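Local coordinates for conserved hypothetical protein (Bacteroides thetaiotaomicron, PDB 2F06) that is of unknown function but binds histidine between subunits and, as an ACT-domain pair related to the acetohydroxyacid synthase small subunit, probably plays a regulatory role, at residues N70-V75 against I100-S105; C38-A43 against I47-V52; K123-L128 against V133-A138; M4-L9 against S139-L144; E22-L27 against I32-L37. All coordinates share one frame; numbering follows the deposited sequence.

Overall arrangement
A pair of ACT domains can be read from five contacts of one chain. Contact 5 comes first along the sequence, followed by contacts 2, 1 and 3, while contact 4 joins the two ends of the chain and encloses all the others. Contacts 3 and 5, each a helix returning to a strand, lie on opposite sides of the chain's centre, their centres about 26 Å apart. Contact 2 shares strand 34-41 with contact 5, and the centre of contact 1 lies about 5 Å from the centre of the chain. All five reach one antiparallel sheet, which the second subunit extends; histidine sits at these interfaces, touching the segments of contacts 1 and 5.

Contact 1 (N70-V75 against I100-S105); sequences NITDVV and IEYMYS. With HIS (histidine), chain C.
Thr-72 and Val-74 of strand 69-80 meet Tyr-102 across a gap too wide for backbone pairing: the nearest CA atoms, those of Val-74 and Met-103, are 8.9 Å apart. In the sheet of the ACT fold strand 111-118 lies between them and pairs with both, and at Glu-101 and Tyr-102, which both face its Arg-117, the second segment forms a classic beta bulge. Side chains alone therefore bridge the two segments. With chi1 at 54°, CG of Tyr-102 stands between its own backbone N and carbonyl carbon, and the ring carries its hydroxyl across strand 111-118 to strand 69-80. There OH touches Thr-72 CG2 at 3.7 Å, the two side chains approaching from opposite directions, while Val-74 CG1 lies 4.2 Å from the same OH. The hydroxyl is not left to methyl groups: it is hydrogen-bonded to Gln-8 and to Asp-44 of the third subunit. Ser-105, part of the histidine pocket, has OG 3.3 Å from NE2 of the ligand, a hydrogen bond of uncertain geometry. Behind the bulged strand, Ile-100 and Met-103 pack on helix 85-95; strand 5-13 flanks Val-74, and Tyr-104 pairs with a strand of the second subunit.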
# COMPACT_ATOMS: atom_id res chain seq x y z
N ASN A 70 -0.25 16.28 -2.97
CA ASN A 70 -1.02 16.23 -4.21
C ASN A 70 -2.45 16.40 -3.78
O ASN A 70 -2.76 16.07 -2.64
CB ASN A 70 -0.86 14.86 -4.85
CG ASN A 70 0.52 14.64 -5.42
OD1 ASN A 70 1.20 15.56 -5.86
ND2 ASN A 70 0.90 13.38 -5.49
N ILE A 71 -3.32 16.91 -4.66
CA ILE A 71 -4.76 16.99 -4.38
C ILE A 71 -5.46 15.95 -5.24
O ILE A 71 -5.04 15.71 -6.36
CB ILE A 71 -5.30 18.44 -4.59
CG1 ILE A 71 -4.79 19.34 -3.47
CG2 ILE A 71 -6.81 18.48 -4.63
CD1 ILE A 71 -4.16 20.54 -4.00
N THR A 72 -6.43 15.26 -4.65
CA THR A 72 -7.27 14.25 -5.34
C THR A 72 -8.72 14.65 -5.14
O THR A 72 -9.04 15.19 -4.09
CB THR A 72 -7.05 12.85 -4.71
OG1 THR A 72 -5.66 12.55 -4.76
CG2 THR A 72 -7.86 11.67 -5.44
N ASP A 73 -9.58 14.37 -6.13
CA ASP A 73 -11.03 14.60 -6.03
C ASP A 73 -11.55 13.39 -5.30
O ASP A 73 -11.17 12.27 -5.61
CB ASP A 73 -11.73 14.64 -7.40
CG ASP A 73 -11.20 15.71 -8.35
OD1 ASP A 73 -10.75 16.78 -7.87
OD2 ASP A 73 -11.21 15.44 -9.62
N VAL A 74 -12.39 13.62 -4.31
CA VAL A 74 -13.19 12.62 -3.62
C VAL A 74 -14.60 13.26 -3.39
O VAL A 74 -14.83 14.47 -3.64
CB VAL A 74 -12.58 12.32 -2.20
CG1 VAL A 74 -11.16 11.68 -2.38
CG2 VAL A 74 -12.50 13.62 -1.34
N VAL A 75 -15.53 12.42 -2.94
CA VAL A 75 -16.94 12.86 -2.66
C VAL A 75 -17.29 12.33 -1.27
O VAL A 75 -16.88 11.21 -0.87
CB VAL A 75 -17.91 12.45 -3.84
CG1 VAL A 75 -17.98 10.93 -4.04
CG2 VAL A 75 -19.35 12.98 -3.67
N ILE A 100 -15.41 1.34 -5.88
CA ILE A 100 -14.71 2.16 -4.89
C ILE A 100 -13.21 1.92 -5.04
O ILE A 100 -12.82 0.75 -4.97
CB ILE A 100 -15.19 1.72 -3.46
CG1 ILE A 100 -16.75 1.71 -3.33
CG2 ILE A 100 -14.51 2.52 -2.38
CD1 ILE A 100 -17.43 3.11 -3.12
N GLU A 101 -12.37 2.93 -5.34
CA GLU A 101 -10.92 2.68 -5.29
C GLU A 101 -10.45 2.64 -3.84
O GLU A 101 -9.75 1.70 -3.46
CB GLU A 101 -10.07 3.62 -6.17
CG GLU A 101 -9.95 3.16 -7.65
CD GLU A 101 -9.54 1.68 -7.84
OE1 GLU A 101 -8.54 1.20 -7.23
OE2 GLU A 101 -10.24 0.98 -8.62
N TYR A 102 -10.88 3.61 -3.04
CA TYR A 102 -10.81 3.56 -1.56
C TYR A 102 -11.88 4.46 -0.96
O TYR A 102 -12.54 5.29 -1.67
CB TYR A 102 -9.43 3.98 -0.99
CG TYR A 102 -8.96 5.34 -1.49
CD1 TYR A 102 -8.21 5.46 -2.70
CD2 TYR A 102 -9.27 6.50 -0.78
CE1 TYR A 102 -7.76 6.77 -3.16
CE2 TYR A 102 -8.84 7.72 -1.19
CZ TYR A 102 -8.11 7.87 -2.38
OH TYR A 102 -7.78 9.17 -2.72
N MSE A 103 -12.05 4.29 0.35
CA MSE A 103 -12.98 5.10 1.15
C MSE A 103 -12.49 5.05 2.56
O MSE A 103 -11.72 4.17 2.88
CB MSE A 103 -14.42 4.54 1.06
CG MSE A 103 -14.75 3.40 2.05
SE MSE A 103 -16.56 2.79 1.59
CE MSE A 103 -16.54 0.91 2.26
N TYR A 104 -12.92 6.01 3.38
CA TYR A 104 -12.71 5.97 4.79
C TYR A 104 -13.92 6.61 5.42
O TYR A 104 -14.58 7.49 4.79
CB TYR A 104 -11.35 6.66 5.22
CG TYR A 104 -10.98 7.98 4.54
CD1 TYR A 104 -10.45 7.99 3.22
CD2 TYR A 104 -11.06 9.20 5.22
CE1 TYR A 104 -10.04 9.21 2.62
CE2 TYR A 104 -10.71 10.44 4.58
CZ TYR A 104 -10.18 10.42 3.30
OH TYR A 104 -9.78 11.58 2.67
N SER A 105 -14.26 6.20 6.65
CA SER A 105 -15.47 6.67 7.27
C SER A 105 -15.60 6.35 8.74
O SER A 105 -14.96 5.42 9.22
CB SER A 105 -16.65 6.05 6.54
OG SER A 105 -16.50 4.66 6.50
N HIS C . -22.94 2.16 10.77
CA HIS C . -23.37 2.09 9.33
C HIS C . -23.26 0.77 8.62
O HIS C . -23.09 -0.31 9.19
CB HIS C . -22.71 3.17 8.45
CG HIS C . -21.19 3.18 8.45
ND1 HIS C . -20.43 3.65 9.52
CD2 HIS C . -20.30 2.93 7.45
CE1 HIS C . -19.14 3.61 9.20
NE2 HIS C . -19.04 3.19 7.94
OXT HIS C . -23.31 0.77 7.38

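Contact 2 (C38-A43 against I47-V52)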
# COMPACT_ATOMS: atom_id res chain seq x y z
N CYS A 38 -6.67 9.54 7.05
CA CYS A 38 -6.53 8.13 6.94
C CYS A 38 -5.10 8.05 6.44
O CYS A 38 -4.68 8.79 5.53
CB CYS A 38 -7.54 7.63 5.91
SG CYS A 38 -7.35 5.98 5.62
N ILE A 39 -4.30 7.22 7.05
CA ILE A 39 -2.98 7.05 6.51
C ILE A 39 -2.97 5.78 5.67
O ILE A 39 -3.32 4.70 6.16
CB ILE A 39 -1.95 6.94 7.61
CG1 ILE A 39 -1.91 8.25 8.36
CG2 ILE A 39 -0.61 6.50 7.04
CD1 ILE A 39 -0.80 8.37 9.32
N ALA A 40 -2.53 5.88 4.42
CA ALA A 40 -2.25 4.63 3.67
C ALA A 40 -0.73 4.36 3.75
O ALA A 40 0.03 5.02 3.07
CB ALA A 40 -2.69 4.79 2.25
N GLU A 41 -0.30 3.37 4.55
CA GLU A 41 1.12 3.19 4.89
C GLU A 41 1.81 1.98 4.25
O GLU A 41 1.16 0.97 3.95
CB GLU A 41 1.29 3.09 6.43
CG GLU A 41 1.28 1.64 6.98
CD GLU A 41 -0.07 0.96 6.85
OE1 GLU A 41 -1.04 1.62 6.47
OE2 GLU A 41 -0.18 -0.22 7.13
N ASN A 42 3.12 2.07 4.08
CA ASN A 42 3.87 0.88 3.84
C ASN A 42 4.94 0.79 4.94
O ASN A 42 4.98 1.64 5.86
CB ASN A 42 4.43 0.90 2.41
CG ASN A 42 5.43 2.04 2.20
OD1 ASN A 42 6.42 2.20 2.98
ND2 ASN A 42 5.18 2.88 1.15
N ALA A 43 5.81 -0.21 4.84
CA ALA A 43 6.87 -0.45 5.83
C ALA A 43 7.81 0.77 6.01
O ALA A 43 8.46 0.91 7.01
CB ALA A 43 7.67 -1.67 5.46
N ILE A 47 1.36 7.58 3.39
CA ILE A 47 0.74 8.70 2.80
C ILE A 47 -0.46 9.13 3.64
O ILE A 47 -1.46 8.35 3.80
CB ILE A 47 0.31 8.43 1.34
CG1 ILE A 47 1.47 8.75 0.36
CG2 ILE A 47 -0.72 9.46 0.95
CD1 ILE A 47 2.67 7.85 0.41
N LEU A 48 -0.38 10.37 4.13
CA LEU A 48 -1.51 10.95 4.80
C LEU A 48 -2.53 11.44 3.78
O LEU A 48 -2.29 12.41 3.07
CB LEU A 48 -1.11 12.07 5.74
CG LEU A 48 -2.20 12.76 6.60
CD1 LEU A 48 -2.86 11.73 7.55
CD2 LEU A 48 -1.56 13.89 7.44
N ARG A 49 -3.67 10.79 3.78
CA ARG A 49 -4.83 11.29 3.08
C ARG A 49 -5.69 12.09 4.03
O ARG A 49 -5.98 11.64 5.14
CB ARG A 49 -5.60 10.10 2.61
CG ARG A 49 -5.01 9.50 1.45
CD ARG A 49 -5.86 8.21 1.05
NE ARG A 49 -5.19 7.66 -0.14
CZ ARG A 49 -5.21 6.39 -0.48
NH1 ARG A 49 -5.93 5.48 0.25
NH2 ARG A 49 -4.54 6.06 -1.56
N GLY A 50 -6.11 13.27 3.60
CA GLY A 50 -6.55 14.26 4.54
C GLY A 50 -7.66 15.11 3.96
O GLY A 50 -7.53 15.64 2.87
N ILE A 51 -8.74 15.21 4.72
CA ILE A 51 -9.77 16.26 4.51
C ILE A 51 -9.54 17.40 5.51
O ILE A 51 -9.59 17.17 6.72
CB ILE A 51 -11.22 15.69 4.58
CG1 ILE A 51 -11.38 14.56 3.57
CG2 ILE A 51 -12.23 16.83 4.34
CD1 ILE A 51 -11.58 14.97 2.12
N VAL A 52 -9.25 18.61 5.02
CA VAL A 52 -8.99 19.74 5.91
C VAL A 52 -10.02 20.90 5.69
O VAL A 52 -10.79 20.86 4.71
CB VAL A 52 -7.54 20.28 5.74
CG1 VAL A 52 -6.51 19.12 6.03
CG2 VAL A 52 -7.32 20.89 4.32
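This is a beta hairpin in which strand 34-41 runs antiparallel to strand 46-52, and Cys-38 to Ala-40 face Arg-49 to Ile-47 in register. The axes of the short strand segments approach to 4.7 Å, their directions 155° apart. Two hydrogen-bonded pairs, Cys-38 with Arg-49 and Ala-40 with Ile-47, enclose the non-hydrogen-bonded pair Ile-39 and Leu-48. The bond from Arg-49 N to Cys-38 O measures 2.8 Å, as does that from Ala-40 N to Ile-47 O; the latter oxygen also accepts a CA-H contact from Ile-39 CA. On the face bearing Ile-39 and Leu-48, Ile-39 CG1 touches Leu-48 CD1 at 3.7 Å, the side chains meeting at a slant. On the other face Arg-49 extends straight from CG to NE, so that its guanidinium passes Ala-40, whose CB lies 3.9 Å above the plane, displaced toward the rim. Cys-38 leaves this face for a disulfide with Cys-38 of the second subunit. The buried guanidinium makes a salt bridge with Glu-41 of that subunit and a cation-pi contact with Tyr-102, which would be expected to favour its charged form. Covalent and ionic links thus tie this hairpin to its counterpart across the interface.

Contact 3 (K123-L128 against V133-A138)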
# COMPACT_ATOMS: atom_id res chain seq x y z
N LYS A 123 -20.01 9.51 -12.95
CA LYS A 123 -21.02 8.47 -12.80
C LYS A 123 -21.43 8.19 -11.35
O LYS A 123 -22.61 7.89 -11.07
CB LYS A 123 -20.62 7.15 -13.49
CG LYS A 123 -21.79 6.44 -14.05
CD LYS A 123 -22.22 6.99 -15.47
CE LYS A 123 -22.28 8.56 -15.61
NZ LYS A 123 -22.68 9.07 -16.98
N CYS A 124 -20.46 8.26 -10.44
CA CYS A 124 -20.71 8.02 -9.04
C CYS A 124 -21.72 9.05 -8.54
O CYS A 124 -22.71 8.69 -7.89
CB CYS A 124 -19.38 8.09 -8.25
SG CYS A 124 -19.61 7.82 -6.45
N ILE A 125 -21.49 10.33 -8.84
CA ILE A 125 -22.35 11.38 -8.33
C ILE A 125 -23.76 11.25 -8.92
O ILE A 125 -24.74 11.47 -8.22
CB ILE A 125 -21.79 12.77 -8.57
CG1 ILE A 125 -20.61 13.02 -7.65
CG2 ILE A 125 -22.83 13.86 -8.33
CD1 ILE A 125 -19.89 14.31 -7.98
N GLU A 126 -23.83 10.86 -10.18
CA GLU A 126 -25.10 10.66 -10.87
C GLU A 126 -25.97 9.64 -10.14
O GLU A 126 -27.10 9.94 -9.79
CB GLU A 126 -24.79 10.17 -12.29
CG GLU A 126 -25.93 10.24 -13.25
CD GLU A 126 -25.44 10.07 -14.67
OE1 GLU A 126 -24.35 10.61 -14.99
OE2 GLU A 126 -26.15 9.39 -15.45
N VAL A 127 -25.41 8.45 -9.89
CA VAL A 127 -26.11 7.32 -9.22
C VAL A 127 -26.61 7.74 -7.83
O VAL A 127 -27.77 7.55 -7.49
CB VAL A 127 -25.18 6.01 -9.15
CG1 VAL A 127 -25.79 4.89 -8.29
CG2 VAL A 127 -24.89 5.48 -10.56
N LEU A 128 -25.73 8.37 -7.06
CA LEU A 128 -26.03 8.72 -5.68
C LEU A 128 -27.19 9.70 -5.63
O LEU A 128 -28.08 9.53 -4.81
CB LEU A 128 -24.79 9.32 -4.99
CG LEU A 128 -23.53 8.45 -4.92
CD1 LEU A 128 -22.42 9.20 -4.28
CD2 LEU A 128 -23.71 7.09 -4.22
N VAL A 133 -29.27 9.40 -2.18
CA VAL A 133 -28.21 9.33 -1.14
C VAL A 133 -27.83 10.76 -0.65
O VAL A 133 -27.70 11.64 -1.47
CB VAL A 133 -26.95 8.56 -1.67
CG1 VAL A 133 -25.81 8.60 -0.68
CG2 VAL A 133 -27.28 7.11 -2.01
N ASP A 134 -27.69 11.01 0.67
CA ASP A 134 -27.23 12.32 1.13
C ASP A 134 -25.78 12.51 0.68
O ASP A 134 -24.90 11.85 1.17
CB ASP A 134 -27.30 12.41 2.66
CG ASP A 134 -28.71 12.24 3.21
OD1 ASP A 134 -29.69 12.54 2.49
OD2 ASP A 134 -28.81 11.80 4.37
N LEU A 135 -25.55 13.38 -0.29
CA LEU A 135 -24.18 13.70 -0.66
C LEU A 135 -23.83 14.85 0.23
O LEU A 135 -24.73 15.62 0.65
CB LEU A 135 -24.08 14.11 -2.13
CG LEU A 135 -23.98 12.95 -3.14
CD1 LEU A 135 -24.65 13.24 -4.50
CD2 LEU A 135 -22.51 12.65 -3.30
N LEU A 136 -22.55 15.01 0.51
CA LEU A 136 -22.07 16.24 1.21
C LEU A 136 -21.49 17.25 0.20
O LEU A 136 -20.74 16.86 -0.71
CB LEU A 136 -21.06 15.87 2.26
CG LEU A 136 -21.48 14.90 3.39
CD1 LEU A 136 -20.26 14.60 4.28
CD2 LEU A 136 -22.58 15.43 4.29
N ALA A 137 -21.87 18.51 0.30
CA ALA A 137 -21.20 19.57 -0.46
C ALA A 137 -19.72 19.52 -0.04
O ALA A 137 -19.43 19.13 1.11
CB ALA A 137 -21.77 20.90 -0.11
N ALA A 138 -18.78 19.88 -0.92
CA ALA A 138 -17.35 19.84 -0.50
C ALA A 138 -17.20 20.68 0.76
O ALA A 138 -16.54 20.31 1.65
CB ALA A 138 -16.45 20.40 -1.58
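Leu-128, on helix 121-130, has its side chain crossed at about a right angle by that of Leu-135. The branch CD1 of Leu-128 meets Leu-135 CD2 at 3.6 Å, while the other methyl of Leu-135, CD1, turns back to rest against Leu-128 CB at 4.0 Å. Leu-135 thus places one methyl at the end of its partner and one at its base. That second methyl also reaches the previous helical turn, where Ile-125 CG2 lies 4.3 Å from it. Val-133 approaches Leu-128 at a slant, the two CB atoms 4.0 Å apart. Its chi1 of 174° sets CG2 beside its own backbone N, on the side facing the helix, where it touches the backbone of Leu-128. The same two residues are joined through the main chain: Val-133 N donates to Leu-128 O at 2.9 Å, pinning the returning chain to the helix. On the outer side of the helix Lys-123 and Glu-126 form a salt bridge. The whole is the closing half of a beta-alpha-beta crossover of the ACT fold, from strand 111-118 through helix 121-130 to the short, weakly bonded strand 134-136, with strand 69-80 between the two strands. Leu-135 packs on Val-75 and Ile-77 of that central strand, and Leu-128 is wedged between Ile-77 and Val-89 and Leu-93 of helix 85-95.

Contact 4 (M4-L9 against S139-L144); sequences MVAKQL and SDLYKL
Tyr-142 lays its ring beside the backbone of Ala-6 and Lys-7, its hydroxyl reaching the main chain of strand 5-13. Lys-7 N lies in the plane of the ring, at its edge, and donates to Tyr-142 OH over 2.9 Å in a nearly straight bond of 167°, so the hydroxyl oxygen acts here as an acceptor. The torsion chi1 of -58° places CG opposite the carbonyl carbon of Tyr-142 and swings the ring toward strand 5-13. Close by, Lys-7 CB is 3.6 Å from the same OH, and Ala-6 CB approaches the ring carbon CE1 obliquely at 4.0 Å. Ala-6 also receives Leu-141, whose branch CD2 touches Ala-6 CB at 3.7 Å. The small methyl is thus touched by two successive side chains of the C-terminal segment, which reach it from directions roughly at right angles. In the sheet of this ACT-domain pair, strand 5-13 lies between strands 46-52 and 69-80. Leu-9 N bonds to Gly-50 O, but by Lys-7 strand 46-52 has drawn away, and the phenol takes the N-H of Lys-7 on that side. The long chain of Lys-7 leads away to a salt bridge with Asp-56. Leu-141 to Leu-144 form a type I beta turn; Leu-141 O accepts a hydrogen bond from Ser-35 OG, and the terminal carboxylate of Leu-144 binds Asn-81 of the second subunit.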
# COMPACT_ATOMS: atom_id res chain seq x y z
N MSE A 4 -20.02 18.98 -5.21
CA MSE A 4 -19.94 17.89 -4.27
C MSE A 4 -18.54 17.28 -4.36
O MSE A 4 -18.18 16.44 -3.57
CB MSE A 4 -21.02 16.82 -4.54
CG MSE A 4 -22.47 17.36 -4.74
SE MSE A 4 -23.44 18.01 -3.12
CE MSE A 4 -25.31 17.60 -3.67
N VAL A 5 -17.76 17.71 -5.33
CA VAL A 5 -16.40 17.19 -5.46
C VAL A 5 -15.45 17.97 -4.55
O VAL A 5 -15.28 19.19 -4.64
CB VAL A 5 -15.87 17.15 -6.92
CG1 VAL A 5 -14.46 16.65 -6.97
CG2 VAL A 5 -16.73 16.24 -7.79
N ALA A 6 -14.84 17.23 -3.63
CA ALA A 6 -13.96 17.78 -2.65
C ALA A 6 -12.48 17.52 -2.96
O ALA A 6 -12.11 16.59 -3.64
CB ALA A 6 -14.33 17.25 -1.28
N LYS A 7 -11.64 18.39 -2.42
CA LYS A 7 -10.21 18.26 -2.53
C LYS A 7 -9.71 17.48 -1.31
O LYS A 7 -9.97 17.86 -0.15
CB LYS A 7 -9.56 19.64 -2.63
CG LYS A 7 -9.91 20.41 -3.94
CD LYS A 7 -9.26 21.79 -3.93
CE LYS A 7 -8.54 22.08 -5.26
NZ LYS A 7 -8.53 23.53 -5.56
N GLN A 8 -9.06 16.36 -1.58
CA GLN A 8 -8.35 15.64 -0.57
C GLN A 8 -6.85 15.88 -0.71
O GLN A 8 -6.29 15.81 -1.80
CB GLN A 8 -8.66 14.18 -0.70
CG GLN A 8 -7.88 13.29 0.25
CD GLN A 8 -7.97 11.84 -0.20
OE1 GLN A 8 -7.20 11.39 -1.06
NE2 GLN A 8 -8.90 11.11 0.37
N LEU A 9 -6.18 16.18 0.38
CA LEU A 9 -4.72 16.23 0.33
C LEU A 9 -4.13 14.83 0.50
O LEU A 9 -4.53 14.05 1.38
CB LEU A 9 -4.14 17.13 1.42
CG LEU A 9 -4.51 18.62 1.46
CD1 LEU A 9 -3.58 19.35 2.38
CD2 LEU A 9 -4.39 19.26 0.14
N SER A 139 -17.85 21.84 0.80
CA SER A 139 -17.78 22.76 1.93
C SER A 139 -18.32 22.16 3.23
O SER A 139 -17.76 22.44 4.27
CB SER A 139 -18.48 24.06 1.54
OG SER A 139 -19.85 23.84 1.45
N ASP A 140 -19.32 21.27 3.17
CA ASP A 140 -19.81 20.53 4.35
C ASP A 140 -18.72 19.61 4.91
O ASP A 140 -18.50 19.49 6.13
CB ASP A 140 -21.02 19.63 4.04
CG ASP A 140 -22.31 20.37 3.79
OD1 ASP A 140 -22.61 21.40 4.45
OD2 ASP A 140 -23.06 19.86 2.88
N LEU A 141 -18.04 18.94 4.01
CA LEU A 141 -16.96 18.08 4.34
C LEU A 141 -15.78 18.83 5.03
O LEU A 141 -15.23 18.34 6.04
CB LEU A 141 -16.52 17.33 3.08
CG LEU A 141 -15.90 15.97 3.13
CD1 LEU A 141 -16.59 14.93 4.02
CD2 LEU A 141 -15.70 15.41 1.68
N TYR A 142 -15.39 19.97 4.48
CA TYR A 142 -14.33 20.81 5.09
C TYR A 142 -14.63 21.42 6.50
O TYR A 142 -13.75 22.05 7.14
CB TYR A 142 -14.09 22.00 4.15
CG TYR A 142 -13.68 21.63 2.71
CD1 TYR A 142 -13.15 20.36 2.36
CD2 TYR A 142 -13.84 22.58 1.70
CE1 TYR A 142 -12.75 20.09 1.03
CE2 TYR A 142 -13.49 22.30 0.37
CZ TYR A 142 -12.92 21.08 0.05
OH TYR A 142 -12.59 20.91 -1.27
N LYS A 143 -15.86 21.32 6.98
CA LYS A 143 -16.20 21.92 8.29
C LYS A 143 -16.76 20.87 9.26
O LYS A 143 -17.50 21.21 10.20
CB LYS A 143 -17.18 23.14 8.13
CG LYS A 143 -18.62 22.78 7.68
CD LYS A 143 -19.72 23.91 7.78
CE LYS A 143 -19.65 24.94 6.69
NZ LYS A 143 -18.24 25.31 6.57
N LEU A 144 -16.45 19.60 9.06
CA LEU A 144 -16.99 18.60 9.98
C LEU A 144 -16.48 18.83 11.43
O LEU A 144 -17.13 18.52 12.46
CB LEU A 144 -16.68 17.19 9.49
CG LEU A 144 -17.43 16.62 8.29
CD1 LEU A 144 -16.83 15.29 7.95
CD2 LEU A 144 -18.87 16.39 8.69
OXT LEU A 144 -15.36 19.36 11.59

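Contact 5 (E22-L27 against I32-L37). With HIS (histidine), chain B.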
# COMPACT_ATOMS: atom_id res chain seq x y z
N GLU A 22 5.30 16.97 12.56
CA GLU A 22 5.55 18.21 11.82
C GLU A 22 4.43 18.59 10.86
O GLU A 22 4.14 19.75 10.78
CB GLU A 22 6.84 18.16 11.04
CG GLU A 22 7.93 17.43 11.71
CD GLU A 22 9.14 17.29 10.82
OE1 GLU A 22 9.06 17.78 9.65
OE2 GLU A 22 10.16 16.69 11.30
N VAL A 23 3.82 17.64 10.13
CA VAL A 23 2.73 17.98 9.19
C VAL A 23 1.54 18.50 9.97
O VAL A 23 0.83 19.45 9.57
CB VAL A 23 2.18 16.72 8.36
CG1 VAL A 23 0.78 17.00 7.77
CG2 VAL A 23 3.10 16.34 7.31
N THR A 24 1.25 17.85 11.06
CA THR A 24 0.08 18.31 11.84
C THR A 24 0.38 19.65 12.51
O THR A 24 -0.55 20.45 12.73
CB THR A 24 -0.41 17.29 12.90
OG1 THR A 24 0.69 16.92 13.74
CG2 THR A 24 -1.07 16.03 12.16
N GLU A 25 1.64 19.86 12.83
CA GLU A 25 2.12 21.19 13.29
C GLU A 25 2.04 22.34 12.26
O GLU A 25 1.58 23.42 12.60
CB GLU A 25 3.52 21.06 13.88
CG GLU A 25 3.50 20.27 15.24
CD GLU A 25 4.86 20.12 15.93
OE1 GLU A 25 5.94 20.37 15.31
OE2 GLU A 25 4.84 19.78 17.16
N VAL A 26 2.55 22.16 11.05
CA VAL A 26 2.21 23.04 9.90
C VAL A 26 0.74 23.42 9.78
O VAL A 26 0.41 24.60 9.68
CB VAL A 26 2.67 22.48 8.51
CG1 VAL A 26 2.35 23.50 7.40
CG2 VAL A 26 4.18 22.24 8.53
N LEU A 27 -0.15 22.44 9.78
CA LEU A 27 -1.56 22.71 9.69
C LEU A 27 -2.15 23.43 10.89
O LEU A 27 -2.95 24.34 10.70
CB LEU A 27 -2.33 21.41 9.38
CG LEU A 27 -1.90 20.80 8.04
CD1 LEU A 27 -2.64 19.49 7.78
CD2 LEU A 27 -2.11 21.76 6.83
N ILE A 32 -5.76 25.49 10.58
CA ILE A 32 -6.42 24.62 9.65
C ILE A 32 -6.85 23.42 10.43
O ILE A 32 -6.03 22.74 11.07
CB ILE A 32 -5.60 24.33 8.38
CG1 ILE A 32 -5.49 25.57 7.49
CG2 ILE A 32 -6.33 23.29 7.44
CD1 ILE A 32 -4.44 25.53 6.37
N ASN A 33 -8.16 23.19 10.44
CA ASN A 33 -8.75 22.00 11.07
C ASN A 33 -8.74 20.78 10.15
O ASN A 33 -9.09 20.84 8.94
CB ASN A 33 -10.22 22.27 11.51
CG ASN A 33 -10.72 21.30 12.60
OD1 ASN A 33 -10.07 21.14 13.63
ND2 ASN A 33 -11.85 20.64 12.36
N LEU A 34 -8.43 19.64 10.75
CA LEU A 34 -8.54 18.35 10.09
C LEU A 34 -9.94 17.79 10.32
O LEU A 34 -10.39 17.69 11.43
CB LEU A 34 -7.47 17.44 10.69
CG LEU A 34 -5.98 17.80 10.46
CD1 LEU A 34 -5.09 16.99 11.40
CD2 LEU A 34 -5.56 17.47 9.06
N SER A 35 -10.64 17.40 9.26
CA SER A 35 -11.99 16.81 9.34
C SER A 35 -11.99 15.31 9.37
O SER A 35 -12.83 14.68 10.00
CB SER A 35 -12.78 17.21 8.10
OG SER A 35 -13.26 18.48 8.35
N ALA A 36 -11.07 14.76 8.61
CA ALA A 36 -11.01 13.33 8.30
C ALA A 36 -9.63 13.06 7.75
O ALA A 36 -9.11 13.80 6.88
CB ALA A 36 -12.04 12.93 7.25
N LEU A 37 -9.03 12.00 8.25
CA LEU A 37 -7.81 11.58 7.67
C LEU A 37 -7.65 10.07 7.77
O LEU A 37 -8.38 9.39 8.51
CB LEU A 37 -6.64 12.33 8.28
CG LEU A 37 -6.48 12.22 9.76
CD1 LEU A 37 -6.26 10.72 10.11
CD2 LEU A 37 -5.30 13.15 10.15
N HIS B . -9.93 18.65 14.16
CA HIS B . -8.78 18.27 15.06
C HIS B . -7.39 18.63 14.63
O HIS B . -7.14 19.44 13.74
CB HIS B . -8.80 16.78 15.44
CG HIS B . -8.78 15.79 14.28
ND1 HIS B . -9.89 15.55 13.48
CD2 HIS B . -7.85 14.89 13.90
CE1 HIS B . -9.61 14.59 12.61
NE2 HIS B . -8.37 14.16 12.85
OXT HIS B . -6.44 18.07 15.19
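A beta-alpha-beta crossover of the ACT fold closes where Leu-27 of helix 19-29 meets Ile-32 and Leu-34; strand 46-52 lies between strand 34-41, which follows the helix, and strand 5-13. Apolar contacts form the interior. The side chains of Leu-27 and Leu-34 cross at about a right angle, with Leu-27 CD1 on Leu-34 CD2 at 3.8 Å. One turn earlier Thr-24 adds its methyl, CG2, at 4.2 Å from Leu-34 CD1, while its hydroxyl bonds back to the helix at Thr-21 O. Ile-32 meets the other methyl, its CD1 4.5 Å from Leu-27 CD2, and helix 55-64 covers both through Ala-58. Among backbone bonds, Ile-32 N donates to Leu-27 O at 3.0 Å, fixing the chain's return. Ser-35 and Ala-36, both facing Ile-51, make a classic beta bulge. Ligand bonds form the last group. A histidine lies at the interface, held also by Asn-81, Leu-86 and Ser-105 of the second subunit; its amino N donates to Leu-34 O at 2.9 Å and to Asn-33 OD1, at a distance modelled implausibly short. In return Leu-34 N donates to the ligand carboxylate O over 3.3 Å, at an N-H...O angle of 170°.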